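Local atomic coordinates of tetratricopeptide repeat protein (Parabacteroides merdae ATCC 43184, PDB entry 4R7S), a protein that is of unknown function but belongs to the tetratricopeptide repeat family, whose stacked helical hairpins commonly serve as scaffolds for binding other proteins. Residues Glu107-Tyr113 with Val138-Arg144; Arg146-Ala150 with Ile165-Leu169; Lys154-Asp160 with Asp185-Met190. The contacts are given in a common frame with arbitrary orientation. Where two conformers were deposited one is given. Numbering follows the deposited sequence.

All three contacts share helix 143-156 and follow it from its start to the turn that ends it. Contact 1 joins that start to helix 109-121 of the preceding hairpin, at the surface and mainly through polar and charged groups. Contact 2 pairs the middle of this helix with its own hairpin partner, helix 159-172; it is partly buried, apolar at heart and without a hydrogen bond between its segments. Contact 3, also partly buried, sets the turn of this hairpin against helix 178-189 of the next, mixing an apolar cluster with one salt bridge. Contact 2 touches both, Phe166 packing on Leu186 of contact 3; contacts 1 and 3 lie about 11 Å apart at their nearest atoms.

Contact 1. Residues Glu107-Tyr113 with Val138-Arg144; sequences EHQEALY and VNEKSVR. With EDO (1,2-ethanediol), chain I.
This is a surface contact between successive helical hairpins, joining the start of helix 109-121 to the link from helix 125-138 into helix 143-156. The segments run in the same direction, with CA atoms 7.1 Å apart at Glu107-Val138 and 7.8 Å at Tyr113-Arg144. His108 holds the N-cap position before helix 109-121. The chain leaves helix 125-138 at Asn139 and makes a type I turn to Ser142, closed by Ser142 N to Asn139 O at 3.1 Å; Ser142 OG then caps Ala145 N. Asn139 ND2 donates to Gln109 OE1 at 2.8 Å, while Val138 CG2 packs 3.4 Å from Gln109 NE2. Arg144, with chi1 p and then extended (chi2 and chi3 t), reaches back across Tyr113 (chi1 t): its CD sits over the ring centroid at 3.9 Å, and its guanidinium stacks on the ring, centres 4.6 Å apart and planes at 16°. Glu110 OE1 forms a salt bridge with Arg144, accepting from NH1 at 2.8 Å and from NH2 at 3.2 Å. A 1,2-ethanediol, probably from the crystallisation liquor, bonds to Glu110 OE2. Held by an aromatic face and a carboxylate, the arginine ties neighbouring repeats through cation-pi stacking and charge.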
loop_
_atom_site.group_PDB
_atom_site.type_symbol
_atom_site.label_atom_id
_atom_site.label_comp_id
_atom_site.label_asym_id
_atom_site.label_seq_id
_atom_site.Cartn_x
_atom_site.Cartn_y
_atom_site.Cartn_z
ATOM N N GLU A 107 -2.076 -17.309 -10.259
ATOM C CA GLU A 107 -0.642 -17.178 -9.953
ATOM C C GLU A 107 -0.110 -15.735 -10.090
ATOM O O GLU A 107 1.118 -15.548 -10.128
ATOM C CB GLU A 107 0.201 -18.120 -10.834
ATOM C CG GLU A 107 -0.106 -19.597 -10.664
ATOM C CD GLU A 107 0.856 -20.562 -11.339
ATOM O OE1 GLU A 107 1.872 -20.103 -11.913
ATOM O OE2 GLU A 107 0.610 -21.788 -11.255
ATOM N N HIS A 108 -1.009 -14.723 -10.156
ATOM C CA HIS A 108 -0.610 -13.309 -10.284
ATOM C C HIS A 108 -0.131 -12.813 -8.910
ATOM O O HIS A 108 -0.938 -12.586 -8.000
ATOM C CB HIS A 108 -1.763 -12.451 -10.846
ATOM C CG HIS A 108 -1.350 -11.071 -11.267
ATOM N ND1 HIS A 108 -1.786 -9.949 -10.585
ATOM C CD2 HIS A 108 -0.590 -10.671 -12.315
ATOM C CE1 HIS A 108 -1.252 -8.912 -11.207
ATOM N NE2 HIS A 108 -0.529 -9.293 -12.260
ATOM N N GLN A 109 1.198 -12.693 -8.768
ATOM C CA GLN A 109 1.898 -12.367 -7.522
ATOM C C GLN A 109 1.509 -11.024 -6.889
ATOM O O GLN A 109 1.353 -10.988 -5.675
ATOM C CB GLN A 109 3.421 -12.469 -7.691
ATOM C CG GLN A 109 3.848 -13.919 -7.926
ATOM C CD GLN A 109 5.342 -14.127 -8.032
ATOM O OE1 GLN A 109 6.124 -13.684 -7.192
ATOM N NE2 GLN A 109 5.766 -14.889 -9.027
ATOM N N GLU A 110 1.334 -9.949 -7.653
ATOM C CA GLU A 110 0.939 -8.681 -7.025
ATOM C C GLU A 110 -0.463 -8.786 -6.424
ATOM O O GLU A 110 -0.686 -8.257 -5.335
ATOM C CB GLU A 110 1.002 -7.511 -8.010
ATOM C CG GLU A 110 0.664 -6.161 -7.379
ATOM C CD GLU A 110 1.747 -5.546 -6.509
ATOM O OE1 GLU A 110 2.911 -6.011 -6.560
ATOM O OE2 GLU A 110 1.437 -4.564 -5.800
ATOM N N ALA A 111 -1.395 -9.458 -7.137
ATOM C CA ALA A 111 -2.772 -9.646 -6.677
ATOM C C ALA A 111 -2.806 -10.516 -5.398
ATOM O O ALA A 111 -3.497 -10.161 -4.441
ATOM C CB ALA A 111 -3.623 -10.287 -7.776
ATOM N N LEU A 112 -2.040 -11.626 -5.387
ATOM C CA LEU A 112 -1.945 -12.537 -4.252
ATOM C C LEU A 112 -1.442 -11.802 -3.010
ATOM O O LEU A 112 -2.029 -11.953 -1.937
ATOM C CB LEU A 112 -1.026 -13.726 -4.580
ATOM C CG LEU A 112 -1.592 -14.801 -5.500
ATOM C CD1 LEU A 112 -0.487 -15.649 -6.071
ATOM C CD2 LEU A 112 -2.640 -15.661 -4.780
ATOM N N TYR A 113 -0.379 -10.996 -3.169
ATOM C CA TYR A 113 0.229 -10.241 -2.074
ATOM C C TYR A 113 -0.746 -9.242 -1.485
ATOM O O TYR A 113 -0.892 -9.192 -0.270
ATOM C CB TYR A 113 1.507 -9.519 -2.526
ATOM C CG TYR A 113 2.205 -8.773 -1.408
ATOM C CD1 TYR A 113 2.773 -9.455 -0.334
ATOM C CD2 TYR A 113 2.316 -7.385 -1.432
ATOM C CE1 TYR A 113 3.387 -8.769 0.715
ATOM C CE2 TYR A 113 2.937 -6.688 -0.394
ATOM C CZ TYR A 113 3.474 -7.386 0.675
ATOM O OH TYR A 113 4.105 -6.699 1.681
ATOM N N VAL A 138 5.099 -20.373 -6.368
ATOM C CA VAL A 138 5.466 -19.949 -7.737
ATOM C C VAL A 138 6.809 -19.186 -7.733
ATOM O O VAL A 138 7.433 -19.042 -8.775
ATOM C CB VAL A 138 4.362 -19.137 -8.498
ATOM C CG1 VAL A 138 3.009 -19.842 -8.474
ATOM C CG2 VAL A 138 4.236 -17.713 -7.981
ATOM N N ASN A 139 7.240 -18.695 -6.579
ATOM C CA ASN A 139 8.456 -17.902 -6.445
ATOM C C ASN A 139 8.995 -18.144 -5.052
ATOM O O ASN A 139 8.698 -17.391 -4.114
ATOM C CB ASN A 139 8.130 -16.427 -6.724
ATOM C CG ASN A 139 9.227 -15.418 -6.542
ATOM O OD1 ASN A 139 10.397 -15.743 -6.376
ATOM N ND2 ASN A 139 8.855 -14.147 -6.577
ATOM N N GLU A 140 9.778 -19.222 -4.918
ATOM C CA GLU A 140 10.411 -19.663 -3.671
ATOM C C GLU A 140 11.243 -18.542 -3.053
ATOM O O GLU A 140 11.309 -18.424 -1.829
ATOM C CB GLU A 140 11.299 -20.899 -3.951
ATOM C CG GLU A 140 11.964 -21.514 -2.723
ATOM C CD GLU A 140 12.871 -22.706 -2.968
ATOM O OE1 GLU A 140 12.547 -23.538 -3.847
ATOM O OE2 GLU A 140 13.860 -22.854 -2.215
ATOM N N LYS A 141 11.839 -17.704 -3.914
ATOM C CA LYS A 141 12.747 -16.627 -3.537
ATOM C C LYS A 141 12.033 -15.396 -2.968
ATOM O O LYS A 141 12.717 -14.553 -2.395
ATOM C CB LYS A 141 13.605 -16.234 -4.757
ATOM N N SER A 142 10.680 -15.298 -3.076
ATOM C CA SER A 142 9.902 -14.127 -2.612
ATOM C C SER A 142 10.121 -13.768 -1.140
ATOM O O SER A 142 9.826 -14.555 -0.236
ATOM C CB SER A 142 8.408 -14.318 -2.857
ATOM O OG SER A 142 7.675 -13.182 -2.425
ATOM N N VAL A 143 10.584 -12.550 -0.920
ATOM C CA VAL A 143 10.835 -11.994 0.402
ATOM C C VAL A 143 9.526 -11.466 0.983
ATOM O O VAL A 143 9.226 -11.717 2.165
ATOM C CB VAL A 143 11.902 -10.873 0.284
ATOM C CG1 VAL A 143 11.953 -9.992 1.525
ATOM C CG2 VAL A 143 13.275 -11.450 -0.056
ATOM N N ARG A 144 8.748 -10.716 0.165
ATOM C CA ARG A 144 7.506 -10.111 0.650
ATOM C C ARG A 144 6.462 -11.160 1.035
ATOM O O ARG A 144 5.639 -10.868 1.905
ATOM C CB ARG A 144 6.919 -9.055 -0.312
ATOM C CG ARG A 144 6.462 -9.560 -1.657
ATOM C CD ARG A 144 6.020 -8.411 -2.534
ATOM N NE ARG A 144 5.405 -8.946 -3.744
ATOM C CZ ARG A 144 4.668 -8.246 -4.595
ATOM N NH1 ARG A 144 4.468 -6.945 -4.401
ATOM N NH2 ARG A 144 4.127 -8.837 -5.654
HETATM C C1 EDO I . 1.408 -3.370 -1.198
HETATM O O1 EDO I . 0.247 -2.664 -0.787
HETATM C C2 EDO I . 1.678 -3.116 -2.707
HETATM O O2 EDO I . 2.881 -3.758 -3.115
#

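Contact 2. Residues Arg146-Ala150 with Ile165-Leu169; sequences RLGHA and IFNYL
Ile165-Leu169 and Arg146-Ala150 are helical throughout and pack as near-antiparallel neighbours: their axes approach to 9.7 Å, with 148° between the N-to-C directions and a signed crossing angle of -148°. The closest CA atoms are those of Ala150 and Ile165, 5.7 Å apart, so the small alanine lets the backbones draw together at this end. Ile165 (chi1 m, chi2 t) points across the interface. Its CG2 lies 3.3 Å from Arg146 O and 3.6 Å from Ala150 CB, and its CD1 reaches His149, 4.0 Å from the CB of that residue. Phe166 (chi1 m, chi2 -68°) leaves its backbone sideways and brings its ring against Leu147 and Ala150. Ala150 CB then sits over the ring face in a CH-pi contact, 3.9 Å from the centroid and 21° off the normal, and Leu147 CD1 meets Phe166 CE1 at 3.6 Å. The ring also touches Arg183 and Leu186 of helix 178-189. Tyr168 (chi1 t) stays on the exposed side, where Arg146 CD approaches the ring edge at CE2, 4.1 Å away. Leu169 (chi1 m, chi2 t) completes the layer: its CD1 is 3.9 Å from Leu147 CD1, and its CD2 is 3.9 Å from Arg146 CB. Leu147, with chi1 t and chi2 p, is thus shared by Phe166 and Leu169. No hydrogen bond crosses between these segments, and close packing joins them. Small and large apolar residues interlock between two antiparallel helices linked by a short turn, an arrangement consistent with the helix-turn-helix unit of tetratricopeptide repeats.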
loop_
_atom_site.group_PDB
_atom_site.type_symbol
_atom_site.label_atom_id
_atom_site.label_comp_id
_atom_site.label_asym_id
_atom_site.label_seq_id
_atom_site.Cartn_x
_atom_site.Cartn_y
_atom_site.Cartn_z
ATOM N N ARG A 146 7.181 -13.975 2.664
ATOM C CA ARG A 146 7.664 -14.334 3.998
ATOM C C ARG A 146 7.287 -13.229 4.979
ATOM O O ARG A 146 6.835 -13.530 6.074
ATOM C CB ARG A 146 9.189 -14.620 3.989
ATOM C CG ARG A 146 9.555 -15.882 3.183
ATOM C CD ARG A 146 10.993 -16.355 3.378
ATOM N NE ARG A 146 11.285 -17.506 2.522
ATOM C CZ ARG A 146 11.084 -18.785 2.842
ATOM N NH1 ARG A 146 10.622 -19.116 4.044
ATOM N NH2 ARG A 146 11.352 -19.742 1.966
ATOM N N LEU A 147 7.371 -11.964 4.551
ATOM C CA LEU A 147 6.973 -10.814 5.363
ATOM C C LEU A 147 5.473 -10.825 5.613
ATOM O O LEU A 147 5.034 -10.542 6.715
ATOM C CB LEU A 147 7.378 -9.533 4.649
ATOM C CG LEU A 147 7.369 -8.257 5.463
ATOM C CD1 LEU A 147 8.450 -8.278 6.533
ATOM C CD2 LEU A 147 7.611 -7.084 4.554
ATOM N N GLY A 148 4.705 -11.202 4.598
ATOM C CA GLY A 148 3.264 -11.365 4.722
ATOM C C GLY A 148 2.953 -12.335 5.848
ATOM O O GLY A 148 2.134 -12.029 6.715
ATOM N N HIS A 149 3.667 -13.479 5.873
ATOM C CA HIS A 149 3.547 -14.498 6.918
ATOM C C HIS A 149 3.918 -13.920 8.293
ATOM O O HIS A 149 3.201 -14.159 9.261
ATOM C CB HIS A 149 4.424 -15.728 6.600
ATOM C CG HIS A 149 3.796 -16.680 5.627
ATOM N ND1 HIS A 149 2.555 -17.246 5.866
ATOM C CD2 HIS A 149 4.281 -17.169 4.465
ATOM C CE1 HIS A 149 2.325 -18.051 4.847
ATOM N NE2 HIS A 149 3.340 -18.044 3.983
ATOM N N ALA A 150 5.000 -13.114 8.355
ATOM C CA ALA A 150 5.463 -12.468 9.573
ATOM C C ALA A 150 4.384 -11.527 10.156
ATOM O O ALA A 150 4.092 -11.586 11.366
ATOM C CB ALA A 150 6.752 -11.699 9.297
ATOM N N ILE A 165 10.477 -15.415 11.814
ATOM C CA ILE A 165 10.476 -14.970 10.412
ATOM C C ILE A 165 11.262 -13.661 10.271
ATOM O O ILE A 165 12.127 -13.572 9.399
ATOM C CB ILE A 165 9.046 -14.842 9.841
ATOM C CG1 ILE A 165 8.313 -16.191 9.926
ATOM C CG2 ILE A 165 9.093 -14.300 8.386
ATOM C CD1 ILE A 165 6.792 -16.150 9.736
ATOM N N PHE A 166 10.971 -12.662 11.128
ATOM C CA PHE A 166 11.681 -11.385 11.095
ATOM C C PHE A 166 13.143 -11.590 11.390
ATOM O O PHE A 166 13.958 -10.920 10.781
ATOM C CB PHE A 166 11.097 -10.370 12.095
ATOM C CG PHE A 166 9.888 -9.630 11.604
ATOM C CD1 PHE A 166 9.991 -8.706 10.567
ATOM C CD2 PHE A 166 8.652 -9.824 12.193
ATOM C CE1 PHE A 166 8.862 -8.011 10.109
ATOM C CE2 PHE A 166 7.529 -9.118 11.749
ATOM C CZ PHE A 166 7.637 -8.227 10.701
ATOM N N ASN A 167 13.491 -12.494 12.312
ATOM C CA ASN A 167 14.909 -12.710 12.603
ATOM C C ASN A 167 15.614 -13.312 11.376
ATOM O O ASN A 167 16.733 -12.894 11.040
ATOM C CB ASN A 167 15.127 -13.579 13.856
ATOM C CG ASN A 167 14.739 -12.897 15.148
ATOM O OD1 ASN A 167 14.699 -11.658 15.263
ATOM N ND2 ASN A 167 14.449 -13.702 16.169
ATOM N N TYR A 168 14.931 -14.239 10.685
ATOM C CA TYR A 168 15.482 -14.878 9.503
ATOM C C TYR A 168 15.713 -13.847 8.385
ATOM O O TYR A 168 16.808 -13.814 7.825
ATOM C CB TYR A 168 14.590 -16.044 9.020
ATOM C CG TYR A 168 15.005 -16.577 7.663
ATOM C CD1 TYR A 168 16.249 -17.187 7.480
ATOM C CD2 TYR A 168 14.192 -16.401 6.542
ATOM C CE1 TYR A 168 16.653 -17.648 6.228
ATOM C CE2 TYR A 168 14.568 -16.899 5.290
ATOM C CZ TYR A 168 15.807 -17.511 5.137
ATOM O OH TYR A 168 16.205 -17.992 3.910
ATOM N N LEU A 169 14.691 -13.021 8.071
ATOM C CA LEU A 169 14.737 -12.011 7.014
ATOM C C LEU A 169 15.837 -10.991 7.258
ATOM O O LEU A 169 16.528 -10.605 6.313
ATOM C CB LEU A 169 13.387 -11.291 6.863
ATOM C CG LEU A 169 12.205 -12.125 6.354
ATOM C CD1 LEU A 169 10.894 -11.283 6.309
ATOM C CD2 LEU A 169 12.492 -12.735 4.990
#

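Contact 3. Residues Lys154-Asp160 with Asp185-Met190; sequences KMRGNYD and DLYFMM. With EDO (1,2-ethanediol), chain D.
Tyr159, Leu186 and Met190 form the apolar centre, where the turn between helices 143-156 and 159-172 meets helix 178-189. Tyr159 (chi1 m) lays its ring edge on Leu186, CD1 to CD1 3.6 Å, and its CG is 3.6 Å from Met190 CG. Met155, Met189 and Met190 are selenomethionines; the selenium of Met190 stands obliquely, 5.4 Å from the Tyr159 ring centroid, in a Met-aromatic contact. CA atoms pair at Lys154-Leu186 (6.3 Å) and Tyr159-Met190 (7.0 Å). Between these positions Gly157, at positive phi, closes the first helix in a Schellman motif, and Asn158 holds the next N-cap position without a side-chain capping bond. Met189 SE touches Lys154 CD at 3.6 Å and Met155 SE at 4.2 Å. A water bridges Tyr159 OH (2.8 Å) and, weakly, Met189 O (3.3 Å). At the polar edge Lys154 (chi1-chi4 t, t, p, t) pairs NZ with Asp185 OD2 in a 2.7 Å salt bridge and, weakly, with O1 of a 1,2-ethanediol (3.3 Å). Lys154 thus serves both the apolar and polar portions.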
loop_
_atom_site.group_PDB
_atom_site.type_symbol
_atom_site.label_atom_id
_atom_site.label_comp_id
_atom_site.label_asym_id
_atom_site.label_seq_id
_atom_site.Cartn_x
_atom_site.Cartn_y
_atom_site.Cartn_z
ATOM N N LYS A 154 1.992 -12.237 13.659
ATOM C CA LYS A 154 1.918 -11.187 14.670
ATOM C C LYS A 154 0.426 -10.831 14.946
ATOM O O LYS A 154 0.006 -10.814 16.095
ATOM C CB LYS A 154 2.691 -9.957 14.168
ATOM C CG LYS A 154 2.407 -8.686 14.978
ATOM C CD LYS A 154 3.062 -7.452 14.389
ATOM C CE LYS A 154 2.183 -6.756 13.382
ATOM N NZ LYS A 154 2.953 -5.696 12.701
HETATM N N MSE A 155 -0.374 -10.576 13.897
HETATM C CA MSE A 155 -1.795 -10.208 14.071
HETATM C C MSE A 155 -2.645 -11.346 14.689
HETATM O O MSE A 155 -3.643 -11.070 15.367
HETATM C CB MSE A 155 -2.399 -9.749 12.750
HETATM C CG MSE A 155 -1.729 -8.494 12.170
HETATM SE SE MSE A 155 -1.571 -6.932 13.352
HETATM C CE MSE A 155 -3.445 -6.888 14.088
ATOM N N ARG A 156 -2.241 -12.610 14.455
ATOM C CA ARG A 156 -2.850 -13.829 15.000
ATOM C C ARG A 156 -2.488 -14.062 16.480
ATOM O O ARG A 156 -3.100 -14.896 17.142
ATOM C CB ARG A 156 -2.300 -15.020 14.228
ATOM C CG ARG A 156 -3.063 -15.389 13.044
ATOM C CD ARG A 156 -3.134 -16.878 12.997
ATOM N NE ARG A 156 -2.026 -17.441 12.248
ATOM C CZ ARG A 156 -2.169 -18.093 11.110
ATOM N NH1 ARG A 156 -3.377 -18.258 10.579
ATOM N NH2 ARG A 156 -1.106 -18.597 10.491
ATOM N N GLY A 157 -1.431 -13.413 16.940
ATOM C CA GLY A 157 -0.898 -13.598 18.286
ATOM C C GLY A 157 0.183 -14.669 18.361
ATOM O O GLY A 157 0.574 -15.044 19.469
ATOM N N ASN A 158 0.690 -15.184 17.198
ATOM C CA ASN A 158 1.776 -16.188 17.210
ATOM C C ASN A 158 3.081 -15.445 17.081
ATOM O O ASN A 158 3.769 -15.542 16.064
ATOM C CB ASN A 158 1.617 -17.290 16.118
ATOM C CG ASN A 158 0.348 -18.105 16.230
ATOM O OD1 ASN A 158 -0.301 -18.189 17.290
ATOM N ND2 ASN A 158 -0.042 -18.721 15.125
ATOM N N TYR A 159 3.391 -14.682 18.133
ATOM C CA TYR A 159 4.516 -13.771 18.261
ATOM C C TYR A 159 5.859 -14.434 18.051
ATOM O O TYR A 159 6.710 -13.839 17.399
ATOM C CB TYR A 159 4.469 -13.061 19.622
ATOM C CG TYR A 159 3.208 -12.239 19.802
ATOM C CD1 TYR A 159 2.878 -11.227 18.907
ATOM C CD2 TYR A 159 2.332 -12.486 20.861
ATOM C CE1 TYR A 159 1.699 -10.492 19.040
ATOM C CE2 TYR A 159 1.165 -11.729 21.027
ATOM C CZ TYR A 159 0.851 -10.736 20.107
ATOM O OH TYR A 159 -0.314 -10.003 20.204
ATOM N N ASP A 160 6.034 -15.670 18.521
ATOM C CA ASP A 160 7.288 -16.402 18.370
ATOM C C ASP A 160 7.525 -16.801 16.939
ATOM O O ASP A 160 8.682 -16.819 16.486
ATOM C CB ASP A 160 7.300 -17.646 19.269
ATOM C CG ASP A 160 7.365 -17.351 20.763
ATOM O OD1 ASP A 160 7.913 -16.270 21.143
ATOM O OD2 ASP A 160 6.919 -18.218 21.557
ATOM N N ASP A 185 7.628 -3.249 15.670
ATOM C CA ASP A 185 6.177 -3.229 15.858
ATOM C C ASP A 185 5.723 -4.515 16.522
ATOM O O ASP A 185 4.824 -4.478 17.372
ATOM C CB ASP A 185 5.429 -2.999 14.529
ATOM C CG ASP A 185 3.957 -2.673 14.735
ATOM O OD1 ASP A 185 3.664 -1.627 15.356
ATOM O OD2 ASP A 185 3.099 -3.495 14.325
ATOM N N LEU A 186 6.348 -5.640 16.151
ATOM C CA LEU A 186 6.057 -6.939 16.754
ATOM C C LEU A 186 6.453 -6.922 18.225
ATOM O O LEU A 186 5.676 -7.373 19.068
ATOM C CB LEU A 186 6.799 -8.080 16.028
ATOM C CG LEU A 186 6.914 -9.391 16.811
ATOM C CD1 LEU A 186 5.589 -10.115 16.876
ATOM C CD2 LEU A 186 7.915 -10.266 16.186
ATOM N N TYR A 187 7.654 -6.388 18.531
ATOM C CA TYR A 187 8.134 -6.319 19.907
ATOM C C TYR A 187 7.220 -5.434 20.768
ATOM O O TYR A 187 6.903 -5.810 21.897
ATOM C CB TYR A 187 9.580 -5.852 19.958
ATOM C CG TYR A 187 10.576 -6.897 19.492
ATOM C CD1 TYR A 187 10.392 -8.249 19.789
ATOM C CD2 TYR A 187 11.754 -6.526 18.848
ATOM C CE1 TYR A 187 11.332 -9.212 19.404
ATOM C CE2 TYR A 187 12.705 -7.478 18.466
ATOM C CZ TYR A 187 12.484 -8.822 18.735
ATOM O OH TYR A 187 13.419 -9.758 18.365
ATOM N N PHE A 188 6.722 -4.329 20.205
ATOM C CA PHE A 188 5.811 -3.459 20.939
ATOM C C PHE A 188 4.519 -4.208 21.226
ATOM O O PHE A 188 4.076 -4.207 22.373
ATOM C CB PHE A 188 5.542 -2.164 20.186
ATOM C CG PHE A 188 4.458 -1.302 20.792
ATOM C CD1 PHE A 188 4.721 -0.497 21.889
ATOM C CD2 PHE A 188 3.192 -1.238 20.216
ATOM C CE1 PHE A 188 3.734 0.338 22.420
ATOM C CE2 PHE A 188 2.199 -0.426 20.760
ATOM C CZ PHE A 188 2.477 0.362 21.857
HETATM N N MSE A 189 3.943 -4.891 20.210
HETATM C CA MSE A 189 2.714 -5.659 20.415
HETATM C C MSE A 189 2.908 -6.811 21.403
HETATM O O MSE A 189 1.928 -7.350 21.907
HETATM C CB MSE A 189 2.179 -6.204 19.104
HETATM C CG MSE A 189 1.581 -5.139 18.232
HETATM SE SE MSE A 189 0.766 -5.915 16.644
HETATM C CE MSE A 189 -0.776 -6.949 17.527
HETATM N N MSE A 190 4.152 -7.192 21.657
HETATM C CA MSE A 190 4.509 -8.274 22.571
HETATM C C MSE A 190 4.712 -7.780 24.005
HETATM O O MSE A 190 4.894 -8.613 24.898
HETATM C CB MSE A 190 5.820 -8.956 22.100
HETATM C CG MSE A 190 5.630 -9.922 20.974
HETATM SE SE MSE A 190 7.333 -10.701 20.468
HETATM C CE MSE A 190 7.426 -12.108 21.879
HETATM C C1 EDO D . 2.045 -3.823 9.747
HETATM O O1 EDO D . 1.001 -4.656 10.235
HETATM C C2 EDO D . 2.474 -4.219 8.293
HETATM O O2 EDO D . 1.436 -4.048 7.333
HETATM O O HOH W 1 -0.481 -9.412 22.984
#